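Side-chain contacts in malonyl CoA-acyl carrier protein transacylase (Bartonella henselae, PDB 3QAT), which probably transfers the malonyl group from malonyl-CoA to acyl carrier protein, providing the malonyl-ACP that extends fatty acid chains: residues E37-A42 with A68-S73; M74-V79 with E307-A312; L113-R118 with L223-T228; T60-A65 with A126-V131. All coordinates share one frame; numbering follows the deposited sequence.

Contact 1. Residues E37-A42 with A68-S73; sequences EEVDDA and ALMAVS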
loop_
_atom_site.group_PDB
_atom_site.type_symbol
_atom_site.label_atom_id
_atom_site.label_comp_id
_atom_site.label_asym_id
_atom_site.label_seq_id
_atom_site.Cartn_x
_atom_site.Cartn_y
_atom_site.Cartn_z
ATOM N N GLU A 37 -2.849 7.083 -19.567
ATOM C CA GLU A 37 -3.830 7.898 -20.258
ATOM C C GLU A 37 -5.209 7.810 -19.614
ATOM O O GLU A 37 -5.889 8.829 -19.461
ATOM C CB GLU A 37 -3.919 7.460 -21.720
ATOM C CG GLU A 37 -2.676 7.812 -22.529
ATOM C CD GLU A 37 -2.717 7.188 -23.901
ATOM O OE1 GLU A 37 -3.710 6.498 -24.200
ATOM O OE2 GLU A 37 -1.775 7.406 -24.686
ATOM N N GLU A 38 -5.623 6.588 -19.236
ATOM C CA GLU A 38 -6.945 6.401 -18.664
ATOM C C GLU A 38 -7.015 7.007 -17.260
ATOM O O GLU A 38 -8.028 7.619 -16.904
ATOM C CB GLU A 38 -7.366 4.920 -18.639
ATOM C CG GLU A 38 -8.767 4.784 -18.053
ATOM C CD GLU A 38 -9.394 3.409 -18.221
ATOM O OE1 GLU A 38 -8.738 2.496 -18.762
ATOM O OE2 GLU A 38 -10.544 3.262 -17.772
ATOM N N VAL A 39 -5.961 6.799 -16.472
ATOM C CA VAL A 39 -5.934 7.443 -15.152
ATOM C C VAL A 39 -6.054 8.979 -15.230
ATOM O O VAL A 39 -6.850 9.588 -14.491
ATOM C CB VAL A 39 -4.725 6.966 -14.336
ATOM C CG1 VAL A 39 -4.567 7.826 -13.073
ATOM C CG2 VAL A 39 -4.925 5.488 -13.985
ATOM N N ASP A 40 -5.298 9.608 -16.133
ATOM C CA ASP A 40 -5.424 11.062 -16.357
ATOM C C ASP A 40 -6.876 11.425 -16.711
ATOM O O ASP A 40 -7.436 12.390 -16.194
ATOM C CB ASP A 40 -4.510 11.497 -17.507
ATOM C CG ASP A 40 -3.060 11.694 -17.081
ATOM O OD1 ASP A 40 -2.725 11.568 -15.879
ATOM O OD2 ASP A 40 -2.244 11.951 -17.994
ATOM N N ASP A 41 -7.475 10.662 -17.630
ATOM C CA ASP A 41 -8.865 10.937 -18.026
ATOM C C ASP A 41 -9.818 10.813 -16.846
ATOM O O ASP A 41 -10.673 11.677 -16.629
ATOM C CB ASP A 41 -9.305 9.989 -19.151
ATOM C CG ASP A 41 -10.725 10.257 -19.590
ATOM O OD1 ASP A 41 -10.930 11.212 -20.355
ATOM O OD2 ASP A 41 -11.621 9.530 -19.156
ATOM N N ALA A 42 -9.632 9.752 -16.066
ATOM C CA ALA A 42 -10.520 9.432 -14.957
ATOM C C ALA A 42 -10.521 10.547 -13.915
ATOM O O ALA A 42 -11.544 10.810 -13.275
ATOM C CB ALA A 42 -10.081 8.115 -14.287
ATOM N N ALA A 68 -1.248 7.647 -8.440
ATOM C CA ALA A 68 -0.014 7.449 -9.260
ATOM C C ALA A 68 0.641 6.085 -9.061
ATOM O O ALA A 68 1.025 5.428 -10.028
ATOM C CB ALA A 68 1.018 8.538 -8.973
ATOM N N LEU A 69 0.778 5.662 -7.808
ATOM C CA LEU A 69 1.395 4.357 -7.536
ATOM C C LEU A 69 0.536 3.233 -8.099
ATOM O O LEU A 69 1.075 2.240 -8.630
ATOM C CB LEU A 69 1.636 4.160 -6.027
ATOM C CG LEU A 69 2.943 4.849 -5.556
ATOM C CD1 LEU A 69 2.957 4.993 -4.026
ATOM C CD2 LEU A 69 4.159 4.044 -6.028
ATOM N N MET A 70 -0.794 3.367 -7.980
ATOM C CA MET A 70 -1.682 2.358 -8.544
ATOM C C MET A 70 -1.491 2.290 -10.065
ATOM O O MET A 70 -1.418 1.198 -10.627
ATOM C CB MET A 70 -3.147 2.663 -8.177
ATOM C CG MET A 70 -4.199 1.665 -8.731
ATOM S SD MET A 70 -4.680 2.070 -10.444
ATOM C CE MET A 70 -5.429 3.684 -10.238
ATOM N N ALA A 71 -1.360 3.451 -10.715
ATOM C CA ALA A 71 -1.187 3.476 -12.192
ATOM C C ALA A 71 0.078 2.697 -12.583
ATOM O O ALA A 71 0.047 1.919 -13.524
ATOM C CB ALA A 71 -1.088 4.904 -12.700
ATOM N N VAL A 72 1.183 2.919 -11.870
ATOM C CA VAL A 72 2.414 2.199 -12.200
ATOM C C VAL A 72 2.187 0.695 -12.040
ATOM O O VAL A 72 2.558 -0.084 -12.921
ATOM C CB VAL A 72 3.586 2.660 -11.333
ATOM C CG1 VAL A 72 4.849 1.818 -11.626
ATOM C CG2 VAL A 72 3.850 4.152 -11.589
ATOM N N SER A 73 1.564 0.280 -10.934
ATOM C CA SER A 73 1.296 -1.140 -10.721
ATOM C C SER A 73 0.418 -1.728 -11.826
ATOM O O SER A 73 0.705 -2.807 -12.370
ATOM C CB SER A 73 0.646 -1.397 -9.354
ATOM O OG SER A 73 1.567 -1.243 -8.292
#

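Contact 2. Residues M74-V79 with E307-A312; sequences MAVIRV and EEIEAA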
loop_
_atom_site.group_PDB
_atom_site.type_symbol
_atom_site.label_atom_id
_atom_site.label_comp_id
_atom_site.label_asym_id
_atom_site.label_seq_id
_atom_site.Cartn_x
_atom_site.Cartn_y
_atom_site.Cartn_z
ATOM N N MET A 74 -0.643 -1.006 -12.159
ATOM C CA MET A 74 -1.575 -1.511 -13.205
ATOM C C MET A 74 -0.946 -1.501 -14.599
ATOM O O MET A 74 -1.251 -2.370 -15.413
ATOM C CB MET A 74 -2.898 -0.737 -13.177
ATOM C CG MET A 74 -3.794 -1.171 -12.009
ATOM S SD MET A 74 -4.139 -2.965 -11.948
ATOM C CE MET A 74 -4.843 -3.255 -13.575
ATOM N N ALA A 75 -0.037 -0.555 -14.871
ATOM C CA ALA A 75 0.708 -0.600 -16.151
ATOM C C ALA A 75 1.515 -1.913 -16.227
ATOM O O ALA A 75 1.489 -2.608 -17.252
ATOM C CB ALA A 75 1.654 0.602 -16.279
ATOM N N VAL A 76 2.214 -2.261 -15.151
ATOM C CA VAL A 76 2.931 -3.547 -15.114
ATOM C C VAL A 76 1.972 -4.733 -15.326
ATOM O O VAL A 76 2.264 -5.624 -16.154
ATOM C CB VAL A 76 3.724 -3.716 -13.815
ATOM C CG1 VAL A 76 4.308 -5.151 -13.718
ATOM C CG2 VAL A 76 4.830 -2.681 -13.749
ATOM N N ILE A 77 0.832 -4.744 -14.625
ATOM C CA ILE A 77 -0.140 -5.839 -14.780
ATOM C C ILE A 77 -0.595 -5.957 -16.239
ATOM O O ILE A 77 -0.661 -7.071 -16.799
ATOM C CB ILE A 77 -1.373 -5.690 -13.834
ATOM C CG1 ILE A 77 -0.970 -5.840 -12.346
ATOM C CG2 ILE A 77 -2.518 -6.690 -14.230
ATOM C CD1 ILE A 77 -0.498 -7.283 -11.920
ATOM N N ARG A 78 -0.933 -4.818 -16.850
ATOM C CA ARG A 78 -1.463 -4.880 -18.213
ATOM C C ARG A 78 -0.431 -5.358 -19.212
ATOM O O ARG A 78 -0.775 -6.113 -20.137
ATOM C CB ARG A 78 -2.039 -3.539 -18.659
ATOM C CG ARG A 78 -3.232 -3.148 -17.855
ATOM C CD ARG A 78 -4.480 -3.765 -18.417
ATOM N NE ARG A 78 -5.655 -3.281 -17.689
ATOM C CZ ARG A 78 -6.306 -2.144 -17.973
ATOM N NH1 ARG A 78 -5.894 -1.330 -18.935
ATOM N NH2 ARG A 78 -7.364 -1.817 -17.272
ATOM N N VAL A 79 0.819 -4.921 -19.047
ATOM C CA VAL A 79 1.907 -5.456 -19.890
ATOM C C VAL A 79 2.059 -6.974 -19.706
ATOM O O VAL A 79 2.119 -7.714 -20.693
ATOM C CB VAL A 79 3.258 -4.719 -19.645
ATOM C CG1 VAL A 79 4.419 -5.413 -20.407
ATOM C CG2 VAL A 79 3.159 -3.264 -20.060
ATOM N N GLU A 307 12.586 -6.127 -18.277
ATOM C CA GLU A 307 13.437 -7.264 -17.941
ATOM C C GLU A 307 12.828 -8.065 -16.785
ATOM O O GLU A 307 12.753 -9.300 -16.828
ATOM C CB GLU A 307 14.851 -6.771 -17.560
ATOM C CG GLU A 307 15.654 -6.116 -18.702
ATOM C CD GLU A 307 15.094 -4.795 -19.273
ATOM O OE1 GLU A 307 14.437 -4.001 -18.539
ATOM O OE2 GLU A 307 15.315 -4.555 -20.497
ATOM N N GLU A 308 12.388 -7.351 -15.751
ATOM C CA GLU A 308 11.767 -7.998 -14.606
ATOM C C GLU A 308 10.427 -8.616 -14.951
ATOM O O GLU A 308 10.067 -9.647 -14.397
ATOM C CB GLU A 308 11.593 -6.987 -13.450
ATOM C CG GLU A 308 12.925 -6.641 -12.792
ATOM C CD GLU A 308 12.794 -5.555 -11.744
ATOM O OE1 GLU A 308 11.837 -4.748 -11.845
ATOM O OE2 GLU A 308 13.657 -5.503 -10.825
ATOM N N ILE A 309 9.679 -7.976 -15.846
ATOM C CA ILE A 309 8.440 -8.579 -16.349
ATOM C C ILE A 309 8.736 -9.923 -17.042
ATOM O O ILE A 309 8.097 -10.936 -16.742
ATOM C CB ILE A 309 7.674 -7.612 -17.283
ATOM C CG1 ILE A 309 7.016 -6.501 -16.446
ATOM C CG2 ILE A 309 6.637 -8.372 -18.124
ATOM C CD1 ILE A 309 6.675 -5.259 -17.269
ATOM N N GLU A 310 9.722 -9.936 -17.922
ATOM C CA GLU A 310 10.117 -11.184 -18.599
ATOM C C GLU A 310 10.500 -12.280 -17.594
ATOM O O GLU A 310 10.040 -13.418 -17.725
ATOM C CB GLU A 310 11.239 -10.943 -19.635
ATOM C CG GLU A 310 10.845 -10.072 -20.838
ATOM C CD GLU A 310 9.769 -10.692 -21.724
ATOM O OE1 GLU A 310 9.558 -11.927 -21.676
ATOM O OE2 GLU A 310 9.137 -9.936 -22.493
ATOM N N ALA A 311 11.289 -11.920 -16.571
ATOM C CA ALA A 311 11.734 -12.870 -15.554
ATOM C C ALA A 311 10.554 -13.417 -14.755
ATOM O O ALA A 311 10.475 -14.624 -14.497
ATOM C CB ALA A 311 12.774 -12.222 -14.629
ATOM N N ALA A 312 9.613 -12.534 -14.386
ATOM C CA ALA A 312 8.445 -12.954 -13.620
ATOM C C ALA A 312 7.582 -13.929 -14.439
ATOM O O ALA A 312 7.092 -14.936 -13.907
ATOM C CB ALA A 312 7.614 -11.717 -13.179
#

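Contact 3. Residues L113-R118 with L223-T228; sequences LTDTAR and LTVNKT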
loop_
_atom_site.group_PDB
_atom_site.type_symbol
_atom_site.label_atom_id
_atom_site.label_comp_id
_atom_site.label_asym_id
_atom_site.label_seq_id
_atom_site.Cartn_x
_atom_site.Cartn_y
_atom_site.Cartn_z
ATOM N N LEU A 113 -10.345 0.183 -13.782
ATOM C CA LEU A 113 -9.227 1.124 -13.641
ATOM C C LEU A 113 -9.690 2.565 -13.387
ATOM O O LEU A 113 -9.150 3.259 -12.521
ATOM C CB LEU A 113 -8.330 1.059 -14.881
ATOM C CG LEU A 113 -7.122 2.031 -14.853
ATOM C CD1 LEU A 113 -6.134 1.745 -13.702
ATOM C CD2 LEU A 113 -6.379 1.951 -16.159
ATOM N N THR A 114 -10.700 3.014 -14.125
ATOM C CA THR A 114 -11.211 4.357 -13.909
ATOM C C THR A 114 -11.753 4.540 -12.475
ATOM O O THR A 114 -11.479 5.555 -11.805
ATOM C CB THR A 114 -12.271 4.703 -14.997
ATOM O OG1 THR A 114 -11.582 5.158 -16.177
ATOM C CG2 THR A 114 -13.243 5.806 -14.525
ATOM N N ASP A 115 -12.507 3.548 -11.980
ATOM C CA ASP A 115 -13.035 3.637 -10.625
ATOM C C ASP A 115 -11.944 3.581 -9.573
ATOM O O ASP A 115 -12.024 4.269 -8.570
ATOM C CB ASP A 115 -14.110 2.563 -10.385
ATOM C CG ASP A 115 -15.401 2.863 -11.140
ATOM O OD1 ASP A 115 -15.606 4.022 -11.619
ATOM O OD2 ASP A 115 -16.246 1.939 -11.233
ATOM N N THR A 116 -10.924 2.746 -9.800
ATOM C CA THR A 116 -9.829 2.649 -8.831
ATOM C C THR A 116 -9.078 3.971 -8.743
ATOM O O THR A 116 -8.743 4.435 -7.639
ATOM C CB THR A 116 -8.868 1.526 -9.222
ATOM O OG1 THR A 116 -9.612 0.294 -9.336
ATOM C CG2 THR A 116 -7.812 1.340 -8.116
ATOM N N ALA A 117 -8.846 4.603 -9.897
ATOM C CA ALA A 117 -8.206 5.931 -9.881
ATOM C C ALA A 117 -9.020 6.937 -9.064
ATOM O O ALA A 117 -8.472 7.653 -8.225
ATOM C CB ALA A 117 -7.995 6.446 -11.305
ATOM N N ARG A 118 -10.325 6.965 -9.292
ATOM C CA ARG A 118 -11.169 7.913 -8.603
ATOM C C ARG A 118 -11.272 7.597 -7.115
ATOM O O ARG A 118 -11.254 8.513 -6.292
ATOM C CB ARG A 118 -12.561 7.960 -9.263
ATOM C CG ARG A 118 -12.539 8.593 -10.661
ATOM C CD ARG A 118 -13.884 8.436 -11.324
ATOM N NE ARG A 118 -13.861 9.084 -12.624
ATOM C CZ ARG A 118 -14.802 8.938 -13.545
ATOM N NH1 ARG A 118 -15.840 8.126 -13.332
ATOM N NH2 ARG A 118 -14.689 9.598 -14.692
ATOM N N LEU A 223 -19.636 2.471 -1.404
ATOM C CA LEU A 223 -21.034 2.044 -1.562
ATOM C C LEU A 223 -21.565 2.196 -2.974
ATOM O O LEU A 223 -22.437 1.403 -3.394
ATOM C CB LEU A 223 -21.950 2.842 -0.624
ATOM C CG LEU A 223 -21.991 2.325 0.810
ATOM C CD1 LEU A 223 -22.594 3.391 1.743
ATOM C CD2 LEU A 223 -22.792 1.010 0.881
ATOM N N THR A 224 -21.099 3.172 -3.733
ATOM C CA THR A 224 -21.759 3.410 -5.021
ATOM C C THR A 224 -21.032 2.759 -6.202
ATOM O O THR A 224 -21.637 2.515 -7.253
ATOM C CB THR A 224 -22.023 4.899 -5.253
ATOM O OG1 THR A 224 -20.789 5.616 -5.241
ATOM C CG2 THR A 224 -22.930 5.455 -4.134
ATOM N N VAL A 225 -19.750 2.450 -6.011
ATOM C CA VAL A 225 -18.934 1.951 -7.107
ATOM C C VAL A 225 -19.345 0.539 -7.515
ATOM O O VAL A 225 -19.656 -0.302 -6.658
ATOM C CB VAL A 225 -17.402 2.003 -6.726
ATOM C CG1 VAL A 225 -17.016 0.973 -5.687
ATOM C CG2 VAL A 225 -16.548 1.886 -7.942
ATOM N N ASN A 226 -19.326 0.266 -8.820
ATOM C CA ASN A 226 -19.464 -1.121 -9.274
ATOM C C ASN A 226 -18.335 -1.980 -8.748
ATOM O O ASN A 226 -17.152 -1.570 -8.761
ATOM C CB ASN A 226 -19.455 -1.196 -10.795
ATOM C CG ASN A 226 -20.705 -0.632 -11.403
ATOM O OD1 ASN A 226 -21.804 -0.814 -10.876
ATOM N ND2 ASN A 226 -20.552 0.055 -12.533
ATOM N N LYS A 227 -18.697 -3.150 -8.243
ATOM C CA LYS A 227 -17.695 -4.072 -7.733
ATOM C C LYS A 227 -18.071 -5.521 -8.028
ATOM O O LYS A 227 -19.267 -5.871 -8.144
ATOM C CB LYS A 227 -17.445 -3.861 -6.236
ATOM C CG LYS A 227 -18.607 -4.210 -5.337
ATOM C CD LYS A 227 -18.390 -3.677 -3.939
ATOM C CE LYS A 227 -19.510 -4.140 -3.001
ATOM N NZ LYS A 227 -20.876 -3.588 -3.376
ATOM N N THR A 228 -17.026 -6.328 -8.174
ATOM C CA THR A 228 -17.142 -7.762 -8.387
ATOM C C THR A 228 -16.181 -8.492 -7.448
ATOM O O THR A 228 -15.139 -7.940 -7.078
ATOM C CB THR A 228 -16.777 -8.157 -9.838
ATOM O OG1 THR A 228 -17.202 -7.134 -10.756
ATOM C CG2 THR A 228 -17.460 -9.472 -10.199
HETATM O O HOH W 1 -15.615 -0.616 -10.756
HETATM O O HOH W 2 -18.839 2.283 -10.823
HETATM O O HOH W 3 -17.604 0.609 -13.538
#

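Contact 4. Residues T60-A65 with A126-V131; sequences TLTANA and AMQAAV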
loop_
_atom_site.group_PDB
_atom_site.type_symbol
_atom_site.label_atom_id
_atom_site.label_comp_id
_atom_site.label_asym_id
_atom_site.label_seq_id
_atom_site.Cartn_x
_atom_site.Cartn_y
_atom_site.Cartn_z
ATOM N N THR A 60 4.516 13.443 -4.037
ATOM C CA THR A 60 4.423 12.774 -2.740
ATOM C C THR A 60 3.110 13.116 -2.020
ATOM O O THR A 60 2.655 12.317 -1.197
ATOM C CB THR A 60 5.688 13.110 -1.922
ATOM O OG1 THR A 60 6.781 12.404 -2.523
ATOM C CG2 THR A 60 5.593 12.693 -0.459
ATOM N N LEU A 61 2.505 14.273 -2.325
ATOM C CA LEU A 61 1.182 14.578 -1.732
ATOM C C LEU A 61 0.307 13.345 -1.931
ATOM O O LEU A 61 0.218 12.793 -3.039
ATOM C CB LEU A 61 0.548 15.761 -2.433
ATOM C CG LEU A 61 1.253 17.096 -2.198
ATOM C CD1 LEU A 61 0.545 18.102 -3.076
ATOM C CD2 LEU A 61 1.170 17.471 -0.726
ATOM N N THR A 62 -0.337 12.912 -0.847
ATOM C CA THR A 62 -1.049 11.620 -0.903
ATOM C C THR A 62 -2.187 11.586 -1.961
ATOM O O THR A 62 -2.414 10.533 -2.581
ATOM C CB THR A 62 -1.488 11.178 0.497
ATOM O OG1 THR A 62 -1.848 9.775 0.481
ATOM C CG2 THR A 62 -2.611 12.060 0.993
ATOM N N ALA A 63 -2.809 12.733 -2.248
ATOM C CA ALA A 63 -3.827 12.794 -3.305
ATOM C C ALA A 63 -3.258 12.513 -4.691
ATOM O O ALA A 63 -3.993 12.120 -5.599
ATOM C CB ALA A 63 -4.555 14.128 -3.288
ATOM N N ASN A 64 -1.938 12.700 -4.843
ATOM C CA ASN A 64 -1.238 12.319 -6.074
ATOM C C ASN A 64 -0.593 10.939 -6.015
ATOM O O ASN A 64 -0.752 10.132 -6.949
ATOM C CB ASN A 64 -0.225 13.403 -6.451
ATOM C CG ASN A 64 -0.916 14.691 -6.790
ATOM O OD1 ASN A 64 -2.069 14.689 -7.263
ATOM N ND2 ASN A 64 -0.255 15.811 -6.522
ATOM N N ALA A 65 0.124 10.676 -4.920
ATOM C CA ALA A 65 0.871 9.435 -4.791
ATOM C C ALA A 65 -0.039 8.206 -4.859
ATOM O O ALA A 65 0.354 7.177 -5.380
ATOM C CB ALA A 65 1.653 9.431 -3.472
ATOM N N ALA A 126 -9.332 12.835 1.151
ATOM C CA ALA A 126 -10.009 12.732 2.456
ATOM C C ALA A 126 -8.993 12.571 3.571
ATOM O O ALA A 126 -9.146 13.152 4.652
ATOM C CB ALA A 126 -11.009 11.598 2.476
ATOM N N MET A 127 -7.937 11.811 3.293
ATOM C CA MET A 127 -6.844 11.652 4.277
ATOM C C MET A 127 -6.067 12.952 4.533
ATOM O O MET A 127 -5.800 13.282 5.700
ATOM C CB MET A 127 -5.917 10.538 3.827
ATOM C CG MET A 127 -6.578 9.195 3.995
ATOM S SD MET A 127 -5.507 7.881 3.411
ATOM C CE MET A 127 -6.440 6.538 3.940
ATOM N N GLN A 128 -5.738 13.687 3.473
ATOM C CA GLN A 128 -5.009 14.958 3.601
ATOM C C GLN A 128 -5.818 15.924 4.476
ATOM O O GLN A 128 -5.235 16.701 5.245
ATOM C CB GLN A 128 -4.718 15.574 2.216
ATOM C CG GLN A 128 -3.819 16.862 2.209
ATOM C CD GLN A 128 -2.310 16.586 2.358
ATOM O OE1 GLN A 128 -1.627 17.236 3.163
ATOM N NE2 GLN A 128 -1.782 15.633 1.578
ATOM N N ALA A 129 -7.151 15.845 4.378
ATOM C CA ALA A 129 -8.075 16.803 5.032
ATOM C C ALA A 129 -8.620 16.376 6.402
ATOM O O ALA A 129 -9.295 17.165 7.067
ATOM C CB ALA A 129 -9.248 17.133 4.079
ATOM N N ALA A 130 -8.354 15.141 6.816
ATOM C CA ALA A 130 -8.983 14.558 8.000
ATOM C C ALA A 130 -8.729 15.355 9.291
ATOM O O ALA A 130 -9.655 15.564 10.075
ATOM C CB ALA A 130 -8.537 13.112 8.192
ATOM N N VAL A 131 -7.479 15.757 9.512
ATOM C CA VAL A 131 -7.136 16.522 10.717
ATOM C C VAL A 131 -6.471 17.826 10.316
ATOM O O VAL A 131 -5.770 17.914 9.302
ATOM C CB VAL A 131 -6.245 15.741 11.750
ATOM C CG1 VAL A 131 -6.653 14.273 11.824
ATOM C CG2 VAL A 131 -4.759 15.870 11.412
HETATM O O HOH W 4 -2.693 15.308 -0.813
#

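Contact 1. Residues E37-A42 with A68-S73
V39 meets M70 and A71 through a single methyl, CG2, and the contact is wholly apolar. CG2 lies 4.1 Å from A71 CB and 4.2 Å from M70 CE, so one branch of the valine touches both partners at ordinary van der Waals range. The torsion of V39 explains the choice of branch: at chi1 170° CG1 is anti to the backbone N, while CG2 stands anti to the carbonyl carbon and faces helix 62-82. A71 presents its methyl directly toward V39, and the nearest backbone approach is at this pair, with V39 CA and A71 CA 6.9 Å apart. M70 arrives differently. It does not start out toward the other helix, but the chain folds back at chi2 (-84°) and again at chi3, and this brings CE round to the valine, whose side chain it meets aslant. All three residues are buried, yet they bury just 103 Å² between the segments, a small contact at ordinary apolar distance. L47 also packs on V39, F36 on A71, and L113, T116 and L120 of helix 113-129 on M70. On the solvent side of helix 30-43, E37 and D41 are exposed and take no part. D40 is buried too, but its OD2 is hydrogen-bonded to S48 OG rather than reaching helix 62-82. A valine methyl set against an alanine and a folded methionine thus joins helices 30-43 and 62-82, as helix-helix packing among the helices of the acyl transferase domain, with M70 also reaching helix 113-129.

Contact 2. Residues M74-V79 with E307-A312
The carboxylate of E308, next in sequence to the I309 that meets V76 and V79, is held by two groups of its own neighbourhood: OE2 bonds T302 OG1 and OE1 bonds G304 N. No hydrogen bond crosses between the segments; the evidence for the contact is apolar. I309 points toward helix 62-82 and uses two successive carbons. Its CG1 lies 4.1 Å from V76 CG1, and its CD1 lies 3.9 Å from V79 CG1. With chi1 at -74° I309 CG1 stands anti to the carbonyl carbon, and the nearly extended chi2 (159°) carries CD1 onward to V79. The two valines share a rotamer, each offering the CG1 that is anti to its own backbone N, yet I309 meets them at different angles: obliquely at V76 and roughly perpendicular at V79. One isoleucine thus spans two valines three residues apart, and 136 Å² is buried in all. Around the contact, V76 packs on I281 of strand 275-281, V79 on A32 of helix 30-43, and A312 on F279, so helix 306-316 is joined both to helix 62-82 and to the parallel sheet.

Contact 3. Residues L113-R118 with L223-T228
D115 and V225 touch where the first turn of helix 113-129 faces the loop that follows helix 212-224, a water-bridged helix-to-loop contact at the surface of the acyl transferase fold. The direct part is a tight touch of methyl on carboxylate, with no bond between them. V225 CG2 lies 3.3 Å from D115 OD2 and 3.5 Å from D115 CB, the two side chains passing each other in opposite directions. A chi1 of 71° sets V225 CG1 in the more hindered place between N and carbonyl carbon and leaves CG2 anti to N, against the aspartate. F111 packs on V225 as well. The polar part runs entirely through water. D115 OD2 accepts from three waters, each of which also bonds N226, and so gathers the main chain and side chain of that residue onto one oxygen; such a cluster of donors would suit a charged carboxylate. Water 1 donates to N226 O (2.7 Å), whereas water 2 accepts from N226 N (2.9 Å), so both backbone polar groups of N226 are engaged. Nearby, S112 OG takes the backbone N-H of D115. The longest of the three bridges is that of water 3, which lies 3.0 Å from D115 OD2 and 3.2 Å from N226 ND2.

Contact 4. Residues T60-A65 with A126-V131
Q128 meets L61 and T62 in a partly buried, water-assisted contact between the end portion of helix 113-129 and the beginning of helix 62-82. The closest backbone approach is between T62 CA and Q128 CA, 6.9 Å apart, and the segments bury 161 Å². Direct touches fall on the amide nitrogen of the glutamine: Q128 NE2 lies 3.7 Å from T62 CG2, and the same NE2 lies 4.2 Å from L61 CD2. T62 and Q128 run past one another in opposite directions, while L61, itself exposed, crosses the glutamine at a slant. Two torsions of Q128 set this up: CG leaves anti to the backbone N (chi1 -174°), then the chain bends at chi2 (79°) and turns the amide toward the helix start. T62 offers its methyl, while its OG1, anti to the backbone N, bonds Q66 NE2 and Q14 OE1. L61 occupies the N-cap position, and its carbonyl O accepts from both N64 N and A65 N. A63 N, in the first turn, has water 4 as its acceptor at 3.0 Å, and Q128 NE2 donates a hydrogen bond to the same water at 2.6 Å. Beside these, R121 NE bonds A63 O, and M127 turns its end away to pack on F206 and A214. Water 4 therefore accepts from two N-H groups that could not bond each other: the solvent oxygen converts two donors into a link between the helices, and is consistent with the modelled amide, its nitrogen turned to helix 62-82.

In the fold
Helix 62-82 serves three contacts, read from its start as contact 4 (60-65, running into its first turn), contact 1 (68-73) and contact 2 (74-79), which join it in turn to helices 113-129, 30-43 and 306-316. The centres of contacts 4 and 2 lie about 28 Å apart, with contact 1 at 17 and 16 Å from them. Contact 3 ties the start of helix 113-129 to the loop after 212-224; its centre is about 13 Å from that of contact 1, and E38 OE2 bonds T114 OG1 between them. Along the chain contact 1 is in series with contacts 2 and 3, contact 3 nests within contact 2, and contact 4 crosses the others, all within one acyl transferase domain.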